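Local coordinates for protein ECXA (Escherichia coli, PDB 4L63) that binds a zinc ion through three histidines and is probably a metallopeptidase of the metzincin type, at residues Asn7-Val12 with Gln194-Met199; Tyr205-Arg210 with Thr222-Ser227. One frame throughout, in Å; residues are numbered along the deposited sequence.

Interaction 1 of 2, residues Asn7-Val12 with Gln194-Met199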
ATOM      1  N   ASN A   7       6.964  -7.505   8.420  1.00 28.20           N
ATOM      2  CA  ASN A   7       7.519  -6.418   7.603  1.00 27.89           C
ATOM      3  C   ASN A   7       9.032  -6.320   7.714  1.00 31.27           C
ATOM      4  O   ASN A   7       9.723  -6.094   6.720  1.00 29.85           O
ATOM      5  CB  ASN A   7       6.878  -5.089   8.007  1.00 26.95           C
ATOM      6  CG  ASN A   7       5.449  -4.980   7.518  1.00 27.57           C
ATOM      7  OD1 ASN A   7       5.034  -5.728   6.626  1.00 30.71           O
ATOM      8  ND2 ASN A   7       4.686  -4.054   8.098  1.00 28.31           N
ATOM      9  N   GLU A   8       9.547  -6.503   8.924  1.00 28.10           N
ATOM     10  CA  GLU A   8      10.986  -6.357   9.150  1.00 30.95           C
ATOM     11  C   GLU A   8      11.804  -7.346   8.314  1.00 32.54           C
ATOM     12  O   GLU A   8      12.943  -7.064   7.952  1.00 31.50           O
ATOM     13  CB  GLU A   8      11.317  -6.516  10.635  1.00 37.37           C
ATOM     14  CG  GLU A   8      12.797  -6.250  10.996  1.00 46.77           C
ATOM     15  CD  GLU A   8      13.290  -4.855  10.615  1.00 58.39           C
ATOM     16  OE1 GLU A   8      12.462  -3.928  10.467  1.00 59.36           O
ATOM     17  OE2 GLU A   8      14.524  -4.681  10.477  1.00 60.82           O
ATOM     18  N   GLU A   9      11.214  -8.490   7.978  1.00 31.80           N
ATOM     19  CA  GLU A   9      11.915  -9.487   7.151  1.00 31.73           C
ATOM     20  C   GLU A   9      11.728  -9.277   5.648  1.00 35.89           C
ATOM     21  O   GLU A   9      12.347  -9.975   4.844  1.00 33.48           O
ATOM     22  CB  GLU A   9      11.452 -10.898   7.528  1.00 36.38           C
ATOM     23  CG  GLU A   9      11.807 -11.296   8.955  1.00 44.32           C
ATOM     24  CD  GLU A   9      11.276 -12.673   9.327  1.00 60.41           C
ATOM     25  OE1 GLU A   9      11.137 -13.526   8.424  1.00 62.90           O
ATOM     26  OE2 GLU A   9      10.972 -12.893  10.522  1.00 57.60           O
ATOM     27  N   LYS A  10      10.877  -8.322   5.276  1.00 31.24           N
ATOM     28  CA  LYS A  10      10.656  -7.974   3.871  1.00 31.75           C
ATOM     29  C   LYS A  10      11.311  -6.647   3.517  1.00 31.48           C
ATOM     30  O   LYS A  10      11.169  -6.165   2.392  1.00 32.93           O
ATOM     31  CB  LYS A  10       9.161  -7.873   3.552  1.00 31.36           C
ATOM     32  CG  LYS A  10       8.336  -9.060   3.944  1.00 46.07           C
ATOM     33  CD  LYS A  10       6.914  -8.932   3.410  1.00 39.65           C
ATOM     34  CE  LYS A  10       6.098  -7.813   4.088  1.00 34.75           C
ATOM     35  NZ  LYS A  10       4.664  -7.873   3.580  1.00 32.34           N
ATOM     36  N   LYS A  11      11.976  -6.041   4.496  1.00 30.90           N
ATOM     37  CA  LYS A  11      12.601  -4.730   4.323  1.00 30.84           C
ATOM     38  C   LYS A  11      13.923  -4.898   3.611  1.00 32.26           C
ATOM     39  O   LYS A  11      14.721  -5.743   4.000  1.00 32.94           O
ATOM     40  CB  LYS A  11      12.819  -4.052   5.683  1.00 30.03           C
ATOM     41  CG  LYS A  11      13.458  -2.678   5.606  1.00 30.24           C
ATOM     42  CD  LYS A  11      13.772  -2.162   7.017  1.00 39.28           C
ATOM     43  CE  LYS A  11      12.515  -1.682   7.720  1.00 44.64           C
ATOM     44  NZ  LYS A  11      12.786  -1.283   9.129  1.00 52.80           N
ATOM     45  N   VAL A  12      14.158  -4.081   2.589  1.00 32.91           N
ATOM     46  CA  VAL A  12      15.344  -4.204   1.759  1.00 34.55           C
ATOM     47  C   VAL A  12      16.117  -2.899   1.814  1.00 34.96           C
ATOM     48  O   VAL A  12      15.536  -1.826   1.645  1.00 34.47           O
ATOM     49  CB  VAL A  12      14.976  -4.540   0.295  1.00 35.59           C
ATOM     50  CG1 VAL A  12      16.228  -4.560  -0.600  1.00 37.54           C
ATOM     51  CG2 VAL A  12      14.235  -5.866   0.245  1.00 35.54           C
ATOM     52  N   GLN A 194       4.965 -12.351   0.847  1.00 37.80           N
ATOM     53  CA  GLN A 194       6.132 -12.873   0.147  1.00 35.71           C
ATOM     54  C   GLN A 194       7.063 -13.556   1.154  1.00 37.91           C
ATOM     55  O   GLN A 194       6.891 -13.419   2.372  1.00 35.64           O
ATOM     56  CB  GLN A 194       6.883 -11.752  -0.585  1.00 34.64           C
ATOM     57  CG  GLN A 194       7.175 -10.537   0.297  1.00 36.51           C
ATOM     58  CD  GLN A 194       7.816  -9.389  -0.460  1.00 34.75           C
ATOM     59  OE1 GLN A 194       9.017  -9.407  -0.760  1.00 33.90           O
ATOM     60  NE2 GLN A 194       7.009  -8.393  -0.808  1.00 35.07           N
ATOM     61  N   ALA A 195       8.057 -14.268   0.647  1.00 37.68           N
ATOM     62  CA  ALA A 195       9.043 -14.932   1.499  1.00 40.29           C
ATOM     63  C   ALA A 195       9.951 -13.909   2.178  1.00 36.93           C
ATOM     64  O   ALA A 195      10.086 -12.786   1.696  1.00 35.51           O
ATOM     65  CB  ALA A 195       9.871 -15.912   0.675  1.00 40.82           C
ATOM     66  N   PRO A 196      10.577 -14.291   3.304  1.00 37.41           N
ATOM     67  CA  PRO A 196      11.603 -13.401   3.868  1.00 36.34           C
ATOM     68  C   PRO A 196      12.729 -13.104   2.875  1.00 42.14           C
ATOM     69  O   PRO A 196      13.037 -13.929   2.002  1.00 38.34           O
ATOM     70  CB  PRO A 196      12.137 -14.187   5.078  1.00 37.64           C
ATOM     71  CG  PRO A 196      11.703 -15.614   4.849  1.00 43.50           C
ATOM     72  CD  PRO A 196      10.392 -15.509   4.112  1.00 39.85           C
ATOM     73  N   SER A 197      13.326 -11.922   3.001  1.00 35.33           N
ATOM     74  CA  SER A 197      14.456 -11.542   2.161  1.00 38.95           C
ATOM     75  C   SER A 197      15.627 -12.493   2.388  1.00 37.83           C
ATOM     76  O   SER A 197      15.842 -12.973   3.496  1.00 38.30           O
ATOM     77  CB  SER A 197      14.882 -10.102   2.456  1.00 35.79           C
ATOM     78  OG  SER A 197      16.042  -9.743   1.723  1.00 35.62           O
ATOM     79  N   ILE A 198      16.376 -12.767   1.328  1.00 39.30           N
ATOM     80  CA  ILE A 198      17.576 -13.571   1.447  1.00 41.48           C
ATOM     81  C   ILE A 198      18.729 -12.687   1.945  1.00 41.09           C
ATOM     82  O   ILE A 198      19.838 -13.167   2.196  1.00 42.84           O
ATOM     83  CB  ILE A 198      17.920 -14.247   0.100  1.00 43.68           C
ATOM     84  CG1 ILE A 198      18.914 -15.399   0.309  1.00 47.33           C
ATOM     85  CG2 ILE A 198      18.375 -13.207  -0.924  1.00 43.36           C
ATOM     86  CD1 ILE A 198      19.022 -16.346  -0.871  1.00 54.70           C
ATOM     87  N   MET A 199      18.448 -11.395   2.117  1.00 39.02           N
ATOM     88  CA  MET A 199      19.441 -10.465   2.665  1.00 38.70           C
ATOM     89  C   MET A 199      19.206 -10.176   4.145  1.00 37.64           C
ATOM     90  O   MET A 199      19.686  -9.163   4.664  1.00 36.97           O
ATOM     91  CB  MET A 199      19.442  -9.151   1.888  1.00 37.67           C
ATOM     92  CG  MET A 199      19.622  -9.324   0.394  1.00 39.35           C
ATOM     93  SD  MET A 199      21.143 -10.233   0.020  1.00 42.00           S
ATOM     94  CE  MET A 199      22.404  -9.108   0.654  1.00 42.01           C
TER
HETATM   95  O   HOH W   1      16.687  -7.433   3.308  1.00 29.24           O
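Ser-197 N donates a nearly linear hydrogen bond to Glu-9 O (2.9 Å, N-H...O angle 175°), the one direct backbone link between the turn before strand 12-16 and the loop 194-199. Met-199 in that loop is consistent with the methionine of a metzincin Met-turn; its side chain touches the zinc ligands His-160 and His-164, and Ile-198 O accepts from His-160 ND1. Two side-chain contacts flank the backbone bond in different directions. Glu-9 runs alongside Pro-196, with OE1 3.6 Å from the proline CB, while OE2 has its partner in Arg-210. Lys-10 and Gln-194 cross obliquely through their aliphatic parts: Lys-10 CD sits 3.5 Å from Gln-194 CG. A bend in the lysine chain at chi3 (-69°) accompanies this crossing, and NZ goes on to Arg-190 O, whereas Gln-194 NE2 is held by Asn-229 OD1 and Leu-192 O. Ser-197 CB faces the contact, 3.5 Å from Glu-9 O, and its hydroxyl lies opposite the backbone N (chi1 176°). There OG accepts from Met-199 N at 2.9 Å, closing an ST turn at Ser-197, and it is also hydrogen-bonded to Asp-230 OD1. A water completes the join, donating to Ser-197 OG at 2.9 Å and to Lys-11 O at 2.7 Å.

Interaction 2 of 2, residues Tyr205-Arg210 with Thr222-Ser227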
ATOM      1  N   TYR A 205      19.194 -13.418  12.203  1.00 48.05           N
ATOM      2  CA  TYR A 205      18.212 -14.366  11.682  1.00 49.59           C
ATOM      3  C   TYR A 205      18.888 -15.598  11.116  1.00 52.46           C
ATOM      4  O   TYR A 205      20.025 -15.528  10.652  1.00 48.84           O
ATOM      5  CB  TYR A 205      17.365 -13.744  10.571  1.00 47.30           C
ATOM      6  CG  TYR A 205      16.682 -12.444  10.903  1.00 48.49           C
ATOM      7  CD1 TYR A 205      17.346 -11.236  10.741  1.00 46.06           C
ATOM      8  CD2 TYR A 205      15.356 -12.417  11.331  1.00 44.29           C
ATOM      9  CE1 TYR A 205      16.725 -10.035  11.020  1.00 48.63           C
ATOM     10  CE2 TYR A 205      14.723 -11.217  11.615  1.00 42.22           C
ATOM     11  CZ  TYR A 205      15.414 -10.030  11.455  1.00 49.06           C
ATOM     12  OH  TYR A 205      14.809  -8.825  11.727  1.00 51.55           O
ATOM     13  N   ASP A 206      18.182 -16.723  11.151  1.00 58.43           N
ATOM     14  CA  ASP A 206      18.541 -17.870  10.328  1.00 60.58           C
ATOM     15  C   ASP A 206      17.559 -17.940   9.169  1.00 54.51           C
ATOM     16  O   ASP A 206      16.371 -18.226   9.367  1.00 48.16           O
ATOM     17  CB  ASP A 206      18.520 -19.175  11.118  1.00 70.21           C
ATOM     18  CG  ASP A 206      18.896 -20.376  10.262  1.00 81.86           C
ATOM     19  OD1 ASP A 206      20.070 -20.474   9.841  1.00 85.56           O
ATOM     20  OD2 ASP A 206      18.005 -21.204   9.980  1.00 86.31           O
ATOM     21  N   TYR A 207      18.059 -17.664   7.969  1.00 52.39           N
ATOM     22  CA  TYR A 207      17.233 -17.596   6.766  1.00 50.33           C
ATOM     23  C   TYR A 207      16.401 -18.859   6.549  1.00 51.53           C
ATOM     24  O   TYR A 207      15.227 -18.783   6.183  1.00 47.75           O
ATOM     25  CB  TYR A 207      18.115 -17.340   5.542  1.00 47.19           C
ATOM     26  CG  TYR A 207      17.374 -17.409   4.224  1.00 53.32           C
ATOM     27  CD1 TYR A 207      16.499 -16.394   3.840  1.00 51.13           C
ATOM     28  CD2 TYR A 207      17.543 -18.490   3.367  1.00 53.34           C
ATOM     29  CE1 TYR A 207      15.818 -16.456   2.637  1.00 54.39           C
ATOM     30  CE2 TYR A 207      16.870 -18.560   2.162  1.00 56.27           C
ATOM     31  CZ  TYR A 207      16.009 -17.542   1.801  1.00 58.12           C
ATOM     32  OH  TYR A 207      15.339 -17.610   0.602  1.00 56.86           O
ATOM     33  N   ILE A 208      17.011 -20.018   6.770  1.00 51.79           N
ATOM     34  CA  ILE A 208      16.316 -21.282   6.547  1.00 56.90           C
ATOM     35  C   ILE A 208      15.125 -21.412   7.481  1.00 57.24           C
ATOM     36  O   ILE A 208      14.021 -21.770   7.063  1.00 55.79           O
ATOM     37  CB  ILE A 208      17.240 -22.489   6.750  1.00 60.20           C
ATOM     38  CG1 ILE A 208      18.407 -22.436   5.769  1.00 58.73           C
ATOM     39  CG2 ILE A 208      16.457 -23.786   6.579  1.00 65.05           C
ATOM     40  CD1 ILE A 208      19.305 -23.657   5.832  1.00 62.76           C
ATOM     41  N   ASP A 209      15.363 -21.116   8.755  1.00 54.73           N
ATOM     42  CA  ASP A 209      14.321 -21.170   9.766  1.00 59.37           C
ATOM     43  C   ASP A 209      13.194 -20.179   9.463  1.00 56.52           C
ATOM     44  O   ASP A 209      12.021 -20.512   9.596  1.00 52.64           O
ATOM     45  CB  ASP A 209      14.912 -20.894  11.148  1.00 65.94           C
ATOM     46  CG  ASP A 209      13.962 -21.260  12.270  1.00 78.62           C
ATOM     47  OD1 ASP A 209      13.365 -22.359  12.214  1.00 84.67           O
ATOM     48  OD2 ASP A 209      13.813 -20.449  13.208  1.00 79.94           O
ATOM     49  N   ARG A 210      13.549 -18.962   9.058  1.00 51.00           N
ATOM     50  CA  ARG A 210      12.532 -17.974   8.720  1.00 48.68           C
ATOM     51  C   ARG A 210      11.777 -18.382   7.455  1.00 49.59           C
ATOM     52  O   ARG A 210      10.564 -18.194   7.365  1.00 45.10           O
ATOM     53  CB  ARG A 210      13.146 -16.578   8.545  1.00 48.65           C
ATOM     54  CG  ARG A 210      13.872 -16.054   9.782  1.00 52.68           C
ATOM     55  CD  ARG A 210      13.067 -16.322  11.043  1.00 56.91           C
ATOM     56  NE  ARG A 210      11.759 -15.678  11.005  1.00 57.87           N
ATOM     57  CZ  ARG A 210      10.729 -16.035  11.765  1.00 63.78           C
ATOM     58  NH1 ARG A 210      10.847 -17.049  12.616  1.00 62.25           N
ATOM     59  NH2 ARG A 210       9.574 -15.388  11.662  1.00 65.06           N
ATOM     60  N   THR A 222      14.818 -25.488  -4.094  1.00 98.24           N
ATOM     61  CA  THR A 222      13.916 -24.878  -5.066  1.00 95.84           C
ATOM     62  C   THR A 222      13.105 -23.761  -4.400  1.00 91.21           C
ATOM     63  O   THR A 222      12.432 -22.977  -5.072  1.00 89.57           O
ATOM     64  CB  THR A 222      12.965 -25.921  -5.694  1.00 97.72           C
ATOM     65  OG1 THR A 222      11.943 -25.253  -6.444  1.00 99.28           O
ATOM     66  CG2 THR A 222      12.315 -26.773  -4.619  1.00 94.25           C
ATOM     67  N   ASP A 223      13.189 -23.695  -3.074  1.00 88.60           N
ATOM     68  CA  ASP A 223      12.468 -22.693  -2.293  1.00 83.03           C
ATOM     69  C   ASP A 223      13.273 -21.409  -2.095  1.00 80.35           C
ATOM     70  O   ASP A 223      12.716 -20.312  -2.140  1.00 77.89           O
ATOM     71  CB  ASP A 223      12.079 -23.265  -0.929  1.00 82.39           C
ATOM     72  CG  ASP A 223      10.929 -24.245  -1.015  1.00 90.18           C
ATOM     73  OD1 ASP A 223      10.094 -24.102  -1.934  1.00 91.12           O
ATOM     74  OD2 ASP A 223      10.861 -25.158  -0.164  1.00 93.82           O
ATOM     75  N   ILE A 224      14.575 -21.549  -1.867  1.00 79.42           N
ATOM     76  CA  ILE A 224      15.417 -20.394  -1.572  1.00 77.31           C
ATOM     77  C   ILE A 224      15.571 -19.478  -2.782  1.00 68.38           C
ATOM     78  O   ILE A 224      15.294 -19.873  -3.915  1.00 64.61           O
ATOM     79  CB  ILE A 224      16.820 -20.818  -1.087  1.00 62.83           C
ATOM     80  CG1 ILE A 224      17.635 -21.396  -2.245  1.00 70.54           C
ATOM     81  CG2 ILE A 224      16.710 -21.809   0.063  1.00 65.44           C
ATOM     82  CD1 ILE A 224      19.053 -21.769  -1.869  1.00 69.79           C
ATOM     83  N   GLY A 225      16.005 -18.248  -2.525  1.00 56.06           N
ATOM     84  CA  GLY A 225      16.237 -17.283  -3.580  1.00 55.00           C
ATOM     85  C   GLY A 225      15.810 -15.887  -3.173  1.00 53.78           C
ATOM     86  O   GLY A 225      15.213 -15.707  -2.112  1.00 49.58           O
ATOM     87  N   PRO A 226      16.105 -14.893  -4.025  1.00 51.41           N
ATOM     88  CA  PRO A 226      15.718 -13.502  -3.780  1.00 46.27           C
ATOM     89  C   PRO A 226      14.206 -13.388  -3.645  1.00 48.83           C
ATOM     90  O   PRO A 226      13.492 -14.010  -4.424  1.00 45.51           O
ATOM     91  CB  PRO A 226      16.199 -12.765  -5.036  1.00 45.94           C
ATOM     92  CG  PRO A 226      17.141 -13.709  -5.724  1.00 51.34           C
ATOM     93  CD  PRO A 226      16.688 -15.080  -5.363  1.00 54.49           C
ATOM     94  N   SER A 227      13.723 -12.620  -2.676  1.00 41.51           N
ATOM     95  CA  SER A 227      12.285 -12.404  -2.550  1.00 40.54           C
ATOM     96  C   SER A 227      11.796 -11.407  -3.592  1.00 39.84           C
ATOM     97  O   SER A 227      12.600 -10.819  -4.312  1.00 39.91           O
ATOM     98  CB  SER A 227      11.943 -11.891  -1.156  1.00 43.74           C
ATOM     99  OG  SER A 227      12.453 -10.574  -0.997  1.00 39.53           O
TER
HETATM  100  O   HOH W   2      13.582 -15.888   0.192  1.00 40.80           O
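Tyr-207 reaches from the first turn of helix 207-215 to the backbone of Ile-224 and Gly-225, tying the start of its helix to the loop that enters helix 228-239; its side chain is about 7 Å from that of the zinc ligand His-160. The polar part of the contact gathers at the phenol oxygen. Gly-225 N donates to Tyr-207 OH over 3.3 Å, a long and bent hydrogen bond (149°), and Ile-224 CA is 3.5 Å from the same OH. A water in the ring plane donates to Gly-225 O at 2.8 Å; its 2.5 Å approach to Tyr-207 OH is unusually short, its direction unsettled. The apolar part lies at the ring edge. Ile-224 crosses the tyrosine at about a right angle and brings CG2 to 3.9 Å from Tyr-207 CE2, near the ring plane. A chi1 of 72° puts CG1 between the backbone N and the carbonyl carbon, leaving CG2 as the branch that meets the ring. Two helix caps and a glycine flank the contact: Gly-225 has backbone angles a side chain would not tolerate, Asp-206 OD2 accepts from Asp-209 N at 2.9 Å from above the carboxylate plane, and Ser-227 caps helix 228-239. Around the contact, zinc-binding helix 146-165 packs against Ile-208 and Ile-224 through Ile-156, helix 131-137 meets Ile-208 through Leu-134, and Leu-211 of helix 207-215 touches Ile-224.

In the fold
From the N terminus, the chain first passes the turn 7-12, then runs through the mixed sheet and the zinc-binding helix 146-165 before returning at 194-199, where interaction 1 closes a long loop. Interaction 2 follows in series: a short loop leaves helix 207-215 and comes back at 222-227, just ahead of helix 228-239. The two neither nest nor cross, yet their centres are only about 9 Å apart and they touch. The Glu-9 to Arg-210 salt bridge joins the N-terminal turn to helix 207-215, while Ser-197 O packs on Tyr-207 and Ala-195 O on Ser-227. Together they tie the N-terminal segment and helices 207-215 and 228-239 to the probable Met-turn loop near the zinc site.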